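PDB 3QLI: coenzyme A transferase from Yersinia pestis, which binds coenzyme A and probably transfers it between carboxylic acids, as other members of the acetyl-CoA hydrolase/transferase family do. Local coordinates for residues L86-N91 against R118-Y123; H146-M151 against F176-N181; R182-V187 against V207-M212. One frame throughout, in Å; residues are numbered along the deposited sequence.

Contact 1 of 3, residues L86-N91 against R118-Y123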
loop_
_atom_site.group_PDB
_atom_site.type_symbol
_atom_site.label_atom_id
_atom_site.label_comp_id
_atom_site.label_asym_id
_atom_site.label_seq_id
_atom_site.Cartn_x
_atom_site.Cartn_y
_atom_site.Cartn_z
ATOM N N LEU A 86 -25.116 16.372 -10.955
ATOM C CA LEU A 86 -24.811 15.068 -11.531
ATOM C C LEU A 86 -25.935 14.458 -12.378
ATOM O O LEU A 86 -25.788 13.347 -12.881
ATOM C CB LEU A 86 -24.376 14.089 -10.435
ATOM C CG LEU A 86 -23.123 14.483 -9.649
ATOM C CD1 LEU A 86 -22.728 13.400 -8.659
ATOM C CD2 LEU A 86 -21.970 14.802 -10.584
ATOM N N ARG A 87 -27.058 15.159 -12.517
ATOM C CA ARG A 87 -28.169 14.617 -13.302
ATOM C C ARG A 87 -27.681 14.254 -14.697
ATOM O O ARG A 87 -26.983 15.036 -15.334
ATOM C CB ARG A 87 -29.334 15.614 -13.397
ATOM C CG ARG A 87 -30.163 15.729 -12.125
ATOM C CD ARG A 87 -31.570 16.265 -12.406
ATOM N NE ARG A 87 -31.587 17.430 -13.292
ATOM C CZ ARG A 87 -31.412 18.686 -12.884
ATOM N NH1 ARG A 87 -31.180 18.940 -11.607
ATOM N NH2 ARG A 87 -31.458 19.690 -13.753
ATOM N N TYR A 88 -28.058 13.067 -15.161
ATOM C CA TYR A 88 -27.591 12.536 -16.444
ATOM C C TYR A 88 -27.721 13.557 -17.571
ATOM O O TYR A 88 -26.824 13.697 -18.406
ATOM C CB TYR A 88 -28.368 11.258 -16.786
ATOM C CG TYR A 88 -27.826 10.487 -17.970
ATOM C CD1 TYR A 88 -26.852 9.503 -17.798
ATOM C CD2 TYR A 88 -28.298 10.729 -19.257
ATOM C CE1 TYR A 88 -26.354 8.794 -18.869
ATOM C CE2 TYR A 88 -27.807 10.018 -20.340
ATOM C CZ TYR A 88 -26.839 9.053 -20.141
ATOM O OH TYR A 88 -26.349 8.348 -21.216
ATOM N N GLU A 89 -28.823 14.297 -17.571
ATOM C CA GLU A 89 -29.116 15.211 -18.678
ATOM C C GLU A 89 -28.123 16.356 -18.765
ATOM O O GLU A 89 -28.033 17.029 -19.791
ATOM C CB GLU A 89 -30.528 15.778 -18.550
ATOM C CG GLU A 89 -31.568 14.740 -18.162
ATOM C CD GLU A 89 -31.717 14.617 -16.657
ATOM O OE1 GLU A 89 -32.116 15.619 -16.013
ATOM O OE2 GLU A 89 -31.437 13.525 -16.118
ATOM N N LEU A 90 -27.376 16.590 -17.691
ATOM C CA LEU A 90 -26.396 17.673 -17.666
ATOM C C LEU A 90 -24.974 17.172 -17.899
ATOM O O LEU A 90 -24.021 17.949 -17.871
ATOM C CB LEU A 90 -26.461 18.423 -16.332
ATOM C CG LEU A 90 -27.822 18.943 -15.868
ATOM C CD1 LEU A 90 -27.708 19.586 -14.495
ATOM C CD2 LEU A 90 -28.400 19.923 -16.872
ATOM N N ASN A 91 -24.841 15.870 -18.124
ATOM C CA ASN A 91 -23.539 15.245 -18.330
ATOM C C ASN A 91 -22.682 15.854 -19.439
ATOM O O ASN A 91 -21.460 15.719 -19.426
ATOM C CB ASN A 91 -23.703 13.742 -18.567
ATOM C CG ASN A 91 -22.436 12.969 -18.274
ATOM O OD1 ASN A 91 -21.608 12.755 -19.160
ATOM N ND2 ASN A 91 -22.273 12.549 -17.025
ATOM N N ARG A 118 -22.140 5.020 -24.049
ATOM C CA ARG A 118 -21.482 6.272 -23.690
ATOM C C ARG A 118 -20.735 6.245 -22.354
ATOM O O ARG A 118 -21.196 5.637 -21.391
ATOM C CB ARG A 118 -22.523 7.391 -23.627
ATOM C CG ARG A 118 -22.668 8.206 -24.893
ATOM C CD ARG A 118 -23.752 9.264 -24.728
ATOM N NE ARG A 118 -23.315 10.368 -23.878
ATOM C CZ ARG A 118 -24.102 11.015 -23.025
ATOM N NH1 ARG A 118 -25.376 10.671 -22.901
ATOM N NH2 ARG A 118 -23.616 12.008 -22.294
ATOM N N LYS A 119 -19.595 6.931 -22.301
ATOM C CA LYS A 119 -18.829 7.086 -21.073
ATOM C C LYS A 119 -19.327 8.395 -20.485
ATOM O O LYS A 119 -19.253 9.436 -21.135
ATOM C CB LYS A 119 -17.330 7.158 -21.355
ATOM C CG LYS A 119 -16.474 7.153 -20.099
ATOM C CD LYS A 119 -14.993 7.172 -20.432
ATOM C CE LYS A 119 -14.239 6.120 -19.640
ATOM N NZ LYS A 119 -14.301 6.373 -18.176
ATOM N N VAL A 120 -19.857 8.347 -19.269
ATOM C CA VAL A 120 -20.481 9.530 -18.682
ATOM C C VAL A 120 -19.914 9.863 -17.298
ATOM O O VAL A 120 -20.166 10.941 -16.762
ATOM C CB VAL A 120 -22.011 9.375 -18.612
ATOM C CG1 VAL A 120 -22.584 9.279 -20.024
ATOM C CG2 VAL A 120 -22.380 8.136 -17.811
ATOM N N VAL A 121 -19.152 8.932 -16.735
ATOM C CA VAL A 121 -18.398 9.173 -15.513
ATOM C C VAL A 121 -16.922 8.966 -15.813
ATOM O O VAL A 121 -16.537 7.974 -16.429
ATOM C CB VAL A 121 -18.826 8.223 -14.384
ATOM C CG1 VAL A 121 -17.842 8.290 -13.202
ATOM C CG2 VAL A 121 -20.276 8.510 -13.948
ATOM N N ASN A 122 -16.093 9.919 -15.404
ATOM C CA ASN A 122 -14.666 9.797 -15.639
ATOM C C ASN A 122 -13.912 9.589 -14.340
ATOM O O ASN A 122 -13.440 10.539 -13.717
ATOM C CB ASN A 122 -14.129 11.019 -16.375
ATOM C CG ASN A 122 -13.136 10.645 -17.456
ATOM O OD1 ASN A 122 -12.195 9.873 -17.221
ATOM N ND2 ASN A 122 -13.361 11.153 -18.658
ATOM N N TYR A 123 -13.820 8.335 -13.928
ATOM C CA TYR A 123 -13.108 7.983 -12.708
ATOM C C TYR A 123 -11.668 8.490 -12.726
ATOM O O TYR A 123 -10.947 8.293 -13.701
ATOM C CB TYR A 123 -13.125 6.462 -12.526
ATOM C CG TYR A 123 -12.336 5.954 -11.334
ATOM C CD1 TYR A 123 -12.725 6.258 -10.032
ATOM C CD2 TYR A 123 -11.224 5.153 -11.514
ATOM C CE1 TYR A 123 -12.002 5.790 -8.937
ATOM C CE2 TYR A 123 -10.494 4.673 -10.429
ATOM C CZ TYR A 123 -10.891 4.992 -9.149
ATOM O OH TYR A 123 -10.170 4.508 -8.083
#

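Contact 2 of 3, residues H146-M151 against F176-N181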
loop_
_atom_site.group_PDB
_atom_site.type_symbol
_atom_site.label_atom_id
_atom_site.label_comp_id
_atom_site.label_asym_id
_atom_site.label_seq_id
_atom_site.Cartn_x
_atom_site.Cartn_y
_atom_site.Cartn_z
ATOM N N HIS A 146 -18.541 24.479 -0.215
ATOM C CA HIS A 146 -18.701 23.635 0.980
ATOM C C HIS A 146 -19.742 24.306 1.894
ATOM O O HIS A 146 -19.742 25.536 2.042
ATOM C CB HIS A 146 -17.337 23.530 1.687
ATOM C CG HIS A 146 -17.190 22.370 2.638
ATOM N ND1 HIS A 146 -17.799 22.325 3.879
ATOM C CD2 HIS A 146 -16.418 21.259 2.564
ATOM C CE1 HIS A 146 -17.441 21.213 4.504
ATOM N NE2 HIS A 146 -16.605 20.546 3.728
ATOM N N THR A 147 -20.631 23.509 2.480
ATOM C CA THR A 147 -21.556 23.991 3.523
ATOM C C THR A 147 -20.790 24.219 4.835
ATOM O O THR A 147 -19.930 23.409 5.207
ATOM C CB THR A 147 -22.680 22.957 3.751
ATOM O OG1 THR A 147 -23.378 22.734 2.512
ATOM C CG2 THR A 147 -23.664 23.395 4.856
ATOM N N VAL A 148 -21.074 25.327 5.515
ATOM C CA VAL A 148 -20.347 25.671 6.739
ATOM C C VAL A 148 -21.322 26.079 7.818
ATOM O O VAL A 148 -22.467 26.401 7.534
ATOM C CB VAL A 148 -19.354 26.823 6.525
ATOM C CG1 VAL A 148 -18.300 26.437 5.469
ATOM C CG2 VAL A 148 -20.087 28.109 6.147
ATOM N N SER A 149 -20.866 26.050 9.065
ATOM C CA SER A 149 -21.675 26.541 10.163
ATOM C C SER A 149 -21.682 28.061 10.084
ATOM O O SER A 149 -20.882 28.654 9.354
ATOM C CB SER A 149 -21.080 26.082 11.499
ATOM O OG SER A 149 -19.765 26.597 11.638
ATOM N N PRO A 150 -22.598 28.703 10.823
ATOM C CA PRO A 150 -22.672 30.166 10.815
ATOM C C PRO A 150 -21.374 30.805 11.307
ATOM O O PRO A 150 -20.675 30.226 12.143
ATOM C CB PRO A 150 -23.822 30.457 11.792
ATOM C CG PRO A 150 -24.688 29.247 11.712
ATOM C CD PRO A 150 -23.710 28.095 11.576
ATOM N N MET A 151 -21.063 31.987 10.792
ATOM C CA MET A 151 -19.882 32.725 11.209
ATOM C C MET A 151 -19.973 33.037 12.702
ATOM O O MET A 151 -21.028 33.437 13.179
ATOM C CB MET A 151 -19.769 34.028 10.420
ATOM C CG MET A 151 -18.466 34.758 10.673
ATOM S SD MET A 151 -18.293 36.307 9.794
ATOM C CE MET A 151 -19.401 37.344 10.750
ATOM N N PHE A 176 -13.271 30.337 -3.012
ATOM C CA PHE A 176 -13.947 29.502 -2.028
ATOM C C PHE A 176 -15.318 30.102 -1.740
ATOM O O PHE A 176 -15.417 31.251 -1.300
ATOM C CB PHE A 176 -13.107 29.433 -0.751
ATOM C CG PHE A 176 -13.715 28.606 0.349
ATOM C CD1 PHE A 176 -14.408 27.433 0.065
ATOM C CD2 PHE A 176 -13.572 28.993 1.675
ATOM C CE1 PHE A 176 -14.950 26.657 1.086
ATOM C CE2 PHE A 176 -14.124 28.224 2.703
ATOM C CZ PHE A 176 -14.803 27.056 2.406
ATOM N N ILE A 177 -16.367 29.333 -2.012
ATOM C CA ILE A 177 -17.743 29.798 -1.844
ATOM C C ILE A 177 -18.403 28.960 -0.762
ATOM O O ILE A 177 -18.415 27.729 -0.861
ATOM C CB ILE A 177 -18.559 29.596 -3.139
ATOM C CG1 ILE A 177 -17.813 30.199 -4.333
ATOM C CG2 ILE A 177 -19.975 30.172 -2.984
ATOM C CD1 ILE A 177 -18.534 29.996 -5.668
ATOM N N VAL A 178 -18.952 29.603 0.271
ATOM C CA VAL A 178 -19.580 28.835 1.349
ATOM C C VAL A 178 -21.100 28.954 1.355
ATOM O O VAL A 178 -21.670 29.964 0.940
ATOM C CB VAL A 178 -19.049 29.237 2.737
ATOM C CG1 VAL A 178 -17.530 29.136 2.775
ATOM C CG2 VAL A 178 -19.510 30.636 3.092
ATOM N N GLU A 179 -21.741 27.898 1.832
ATOM C CA GLU A 179 -23.171 27.896 2.063
ATOM C C GLU A 179 -23.384 27.724 3.562
ATOM O O GLU A 179 -23.172 26.640 4.117
ATOM C CB GLU A 179 -23.822 26.759 1.278
ATOM C CG GLU A 179 -25.328 26.612 1.503
ATOM C CD GLU A 179 -25.992 25.838 0.374
ATOM O OE1 GLU A 179 -25.502 25.945 -0.776
ATOM O OE2 GLU A 179 -26.996 25.129 0.624
ATOM N N VAL A 180 -23.765 28.818 4.211
ATOM C CA VAL A 180 -24.007 28.846 5.641
ATOM C C VAL A 180 -25.298 28.092 5.954
ATOM O O VAL A 180 -26.330 28.286 5.297
ATOM C CB VAL A 180 -24.100 30.310 6.156
ATOM C CG1 VAL A 180 -24.708 30.370 7.576
ATOM C CG2 VAL A 180 -22.732 30.984 6.107
ATOM N N ASN A 181 -25.233 27.224 6.952
ATOM C CA ASN A 181 -26.380 26.410 7.336
ATOM C C ASN A 181 -26.355 26.218 8.837
ATOM O O ASN A 181 -25.418 25.622 9.365
ATOM C CB ASN A 181 -26.300 25.053 6.628
ATOM C CG ASN A 181 -27.497 24.179 6.900
ATOM O OD1 ASN A 181 -28.374 24.534 7.685
ATOM N ND2 ASN A 181 -27.552 23.032 6.242
#

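Contact 3 of 3, residues R182-V187 against V207-M212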
loop_
_atom_site.group_PDB
_atom_site.type_symbol
_atom_site.label_atom_id
_atom_site.label_comp_id
_atom_site.label_asym_id
_atom_site.label_seq_id
_atom_site.Cartn_x
_atom_site.Cartn_y
_atom_site.Cartn_z
ATOM N N ARG A 182 -27.371 26.716 9.540
ATOM C CA ARG A 182 -27.362 26.623 11.001
ATOM C C ARG A 182 -27.456 25.170 11.460
ATOM O O ARG A 182 -27.168 24.856 12.618
ATOM C CB ARG A 182 -28.472 27.478 11.629
ATOM C CG ARG A 182 -29.867 27.026 11.273
ATOM C CD ARG A 182 -30.941 27.772 12.076
ATOM N NE ARG A 182 -32.194 27.023 12.052
ATOM C CZ ARG A 182 -33.196 27.256 11.207
ATOM N NH1 ARG A 182 -33.108 28.244 10.323
ATOM N NH2 ARG A 182 -34.293 26.507 11.257
ATOM N N TYR A 183 -27.843 24.277 10.552
ATOM C CA TYR A 183 -27.863 22.847 10.881
ATOM C C TYR A 183 -26.475 22.202 10.825
ATOM O O TYR A 183 -26.297 21.070 11.274
ATOM C CB TYR A 183 -28.827 22.079 9.979
ATOM C CG TYR A 183 -30.277 22.396 10.240
ATOM C CD1 TYR A 183 -31.027 21.629 11.122
ATOM C CD2 TYR A 183 -30.899 23.466 9.609
ATOM C CE1 TYR A 183 -32.359 21.914 11.368
ATOM C CE2 TYR A 183 -32.233 23.763 9.853
ATOM C CZ TYR A 183 -32.956 22.983 10.729
ATOM O OH TYR A 183 -34.281 23.276 10.974
ATOM N N MET A 184 -25.493 22.912 10.277
ATOM C CA MET A 184 -24.126 22.382 10.232
ATOM C C MET A 184 -23.444 22.640 11.576
ATOM O O MET A 184 -23.317 23.780 11.995
ATOM C CB MET A 184 -23.315 23.039 9.103
ATOM C CG MET A 184 -21.892 22.483 8.986
ATOM S SD MET A 184 -21.813 20.737 8.554
ATOM C CE MET A 184 -22.077 20.797 6.783
ATOM N N PRO A 185 -23.014 21.578 12.266
ATOM C CA PRO A 185 -22.373 21.798 13.570
ATOM C C PRO A 185 -21.051 22.569 13.474
ATOM O O PRO A 185 -20.322 22.454 12.481
ATOM C CB PRO A 185 -22.118 20.374 14.080
ATOM C CG PRO A 185 -22.075 19.523 12.817
ATOM C CD PRO A 185 -23.131 20.147 11.938
ATOM N N ARG A 186 -20.765 23.351 14.512
ATOM C CA ARG A 186 -19.492 24.039 14.650
ATOM C C ARG A 186 -18.503 23.068 15.271
ATOM O O ARG A 186 -18.507 22.842 16.485
ATOM C CB ARG A 186 -19.654 25.279 15.533
ATOM C CG ARG A 186 -18.400 26.124 15.651
ATOM C CD ARG A 186 -18.645 27.377 16.486
ATOM N NE ARG A 186 -19.311 28.448 15.747
ATOM C CZ ARG A 186 -20.626 28.543 15.555
ATOM N NH1 ARG A 186 -21.445 27.612 16.035
ATOM N NH2 ARG A 186 -21.126 29.576 14.877
ATOM N N VAL A 187 -17.664 22.481 14.429
ATOM C CA VAL A 187 -16.756 21.426 14.863
ATOM C C VAL A 187 -15.339 21.949 15.028
ATOM O O VAL A 187 -14.862 22.698 14.184
ATOM C CB VAL A 187 -16.779 20.268 13.851
ATOM C CG1 VAL A 187 -15.673 19.265 14.153
ATOM C CG2 VAL A 187 -18.160 19.600 13.869
ATOM N N VAL A 207 -31.172 24.153 6.193
ATOM C CA VAL A 207 -31.953 22.942 5.977
ATOM C C VAL A 207 -31.242 21.797 6.672
ATOM O O VAL A 207 -30.023 21.815 6.813
ATOM C CB VAL A 207 -32.101 22.599 4.479
ATOM C CG1 VAL A 207 -32.932 23.662 3.757
ATOM C CG2 VAL A 207 -30.727 22.450 3.829
ATOM N N PRO A 208 -31.997 20.803 7.134
ATOM C CA PRO A 208 -31.313 19.722 7.849
ATOM C C PRO A 208 -30.270 19.046 6.961
ATOM O O PRO A 208 -30.432 18.985 5.742
ATOM C CB PRO A 208 -32.449 18.759 8.191
ATOM C CG PRO A 208 -33.675 19.668 8.289
ATOM C CD PRO A 208 -33.467 20.692 7.206
ATOM N N LEU A 209 -29.202 18.543 7.567
ATOM C CA LEU A 209 -28.175 17.845 6.800
ATOM C C LEU A 209 -28.708 16.514 6.280
ATOM O O LEU A 209 -29.547 15.890 6.920
ATOM C CB LEU A 209 -26.948 17.587 7.678
ATOM C CG LEU A 209 -26.236 18.803 8.272
ATOM C CD1 LEU A 209 -24.978 18.360 9.033
ATOM C CD2 LEU A 209 -25.888 19.830 7.214
ATOM N N ILE A 210 -28.217 16.065 5.131
ATOM C CA ILE A 210 -28.622 14.760 4.620
ATOM C C ILE A 210 -28.121 13.652 5.537
ATOM O O ILE A 210 -27.030 13.735 6.115
ATOM C CB ILE A 210 -28.137 14.504 3.172
ATOM C CG1 ILE A 210 -28.914 13.338 2.556
ATOM C CG2 ILE A 210 -26.618 14.261 3.122
ATOM C CD1 ILE A 210 -28.477 12.977 1.146
ATOM N N GLU A 211 -28.926 12.607 5.667
ATOM C CA GLU A 211 -28.627 11.558 6.622
ATOM C C GLU A 211 -28.193 10.302 5.916
ATOM O O GLU A 211 -28.625 10.018 4.803
ATOM C CB GLU A 211 -29.853 11.261 7.482
ATOM C CG GLU A 211 -30.267 12.415 8.363
ATOM C CD GLU A 211 -31.349 12.022 9.338
ATOM O OE1 GLU A 211 -32.068 11.044 9.059
ATOM O OE2 GLU A 211 -31.481 12.688 10.383
ATOM N N MET A 212 -27.318 9.554 6.567
ATOM C CA MET A 212 -27.056 8.201 6.151
ATOM C C MET A 212 -28.280 7.414 6.596
ATOM O O MET A 212 -28.666 7.484 7.765
ATOM C CB MET A 212 -25.802 7.698 6.855
ATOM C CG MET A 212 -25.293 6.376 6.373
ATOM S SD MET A 212 -23.652 6.117 7.058
ATOM C CE MET A 212 -23.970 6.188 8.826
#

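Contact 1 of 3, residues L86-N91 against R118-Y123
Arg118 meets the tip of Tyr88 and the side of Asn91. Its chain bends at chi3 (74°), where NE turns off the line of the chain. NH1 lies 3.0 Å from Tyr88 OH, but the angle is too poor for a hydrogen bond. Both groups instead share Asp115: Arg118 NH1 in a salt bridge, Tyr88 OH in a hydrogen bond to the same OD2. Ring and guanidinium planes stand 69° apart. Arg118 NH2 faces Asn91 OD1 at 3.8 Å without bonding to it. Val120 comes next. Its CG1 packs 4.0 Å from Tyr88 CE1, the two side chains crossing at about a right angle. CG1 also lies over one face of the Arg118 guanidinium, toward its rim. Val120 O takes the one hydrogen bond across the contact, from Asn91 ND2 at 2.7 Å. The N-H points to it at 163°, and the oxygen lies close to the amide plane. With CG anti to the backbone N, the amide group of Asn91 stands beside Val120; OD1 rests 3.4 Å from Val120 CB. The contact joins the loop before strand 94-98 to the loop after helix 103-114. The chemistry is mixed: a short hydrogen bond from the Asn91 amide holds the buried end, while the Asp115 carboxylate probably offsets the charge of Arg118 at the more exposed end.

Contact 2 of 3, residues H146-M151 against F176-N181
His146 enters the ladder with a weak bond from its N to Ile177 O at 3.3 Å. Its own carbonyl accepts Glu179 N at 3.1 Å and also receives a CA-H...O contact from Val178. Val148 N then gives to Glu179 O at 2.8 Å. Val148 O takes Asn181 N at 2.9 Å. These bonds pair strands 143-148 and 175-180 in parallel, as neighbours in the parallel sheet of the N-terminal Rossmann-like domain. Helix 166-172 lies in the connection between them, a beta-alpha-beta crossover. His146 ND1 bonds to Thr147 O at 2.7 Å, close to the plane of its own ring. Thr147 OG1 is bonded to Ala49 O. Thr147 CG2, anti to the backbone N, packs 3.6 Å from Asn181 CB. The Asn181 side chain has its own partner outside the strands: ND2 bonds to Val207 O. The buried Glu179 carboxylate is well supplied: OE1 accepts from Leu54 N, and OE2 from Ala53 N and Asn205 ND2. Ser149 OG bonds to Ser158 N. On the face of the sheet with His146, Val148 CG2 touches Val178 CB at 3.7 Å and Val180 CG2 at 3.9 Å. Past the strand end, Pro150 CA sits against Val180 CG1.

Contact 3 of 3, residues R182-V187 against V207-M212
Tyr183 lays its ring against the backbone of Val207 and Pro208. With CG anti to the carbonyl carbon (chi1 -69°), the ring starts out beside Val207 O and Pro208 CA. Starting from the backbone, CB is 3.4 Å from Val207 O. CG follows and has the same oxygen near it, together with Pro208 CA at 3.7 Å. On one branch, CD1 lies by Pro208 CA, and CE1 reaches Pro208 CG at 4.0 Å. On the other, CD2 comes within 3.4 Å of Val207 O, and CE2 passes the N and C of Val207. CZ has Pro208 CG as its neighbour. Pro208 CA sits over the ring face in a CH-pi contact, 4.0 Å from the ring centroid and 22° off its normal. The two side chains run side by side and point the same way.

The contact joins two loops at the C-terminal ends of neighbouring parallel strands, 175-180 and 201-204, in the Rossmann-like N-terminal domain. No hydrogen bond crosses between the two segments. Val207 O, which lies obliquely to the ring, is bonded instead by Asn181 ND2. Asn181 OD1 accepts from Tyr183 N, and the same amide therefore holds both loops.

Leu209, which is buried, packs against the rest of the loop 182-187. Its CD1 touches Tyr183 O and lies 3.9 Å from Pro185 CD. CD2 meets Met184 CE at 4.0 Å, where the two side chains cross at about a right angle. Met184 is bent at chi2 and chi3, and its SD lies near Leu209 CD1. Helix 300-306 packs close by, with Tyr303 against Leu209 and Leu306 against Pro185.

How the contacts relate
From the N terminus the three contacts close in series; none nests in or crosses another. Contact 1 closes a loop of 26 residues that holds strand 94-98, the outermost strand of the parallel sheet within this chain, and helix 103-114. Contact 2 follows, closing the connection between strands 143-148 and 175-180. Contact 3 begins at the next residue and joins the loops after strands 175-180 and 201-204. It closes 19 residues that hold strands 193-195 and 201-204. Contact 1 is remote, its centre about 27 Å from that of contact 2. Contacts 2 and 3 have centres about 11 Å apart and touch: Ser149 CB meets Met184 O, and Thr147 CG2 meets Met184 CE.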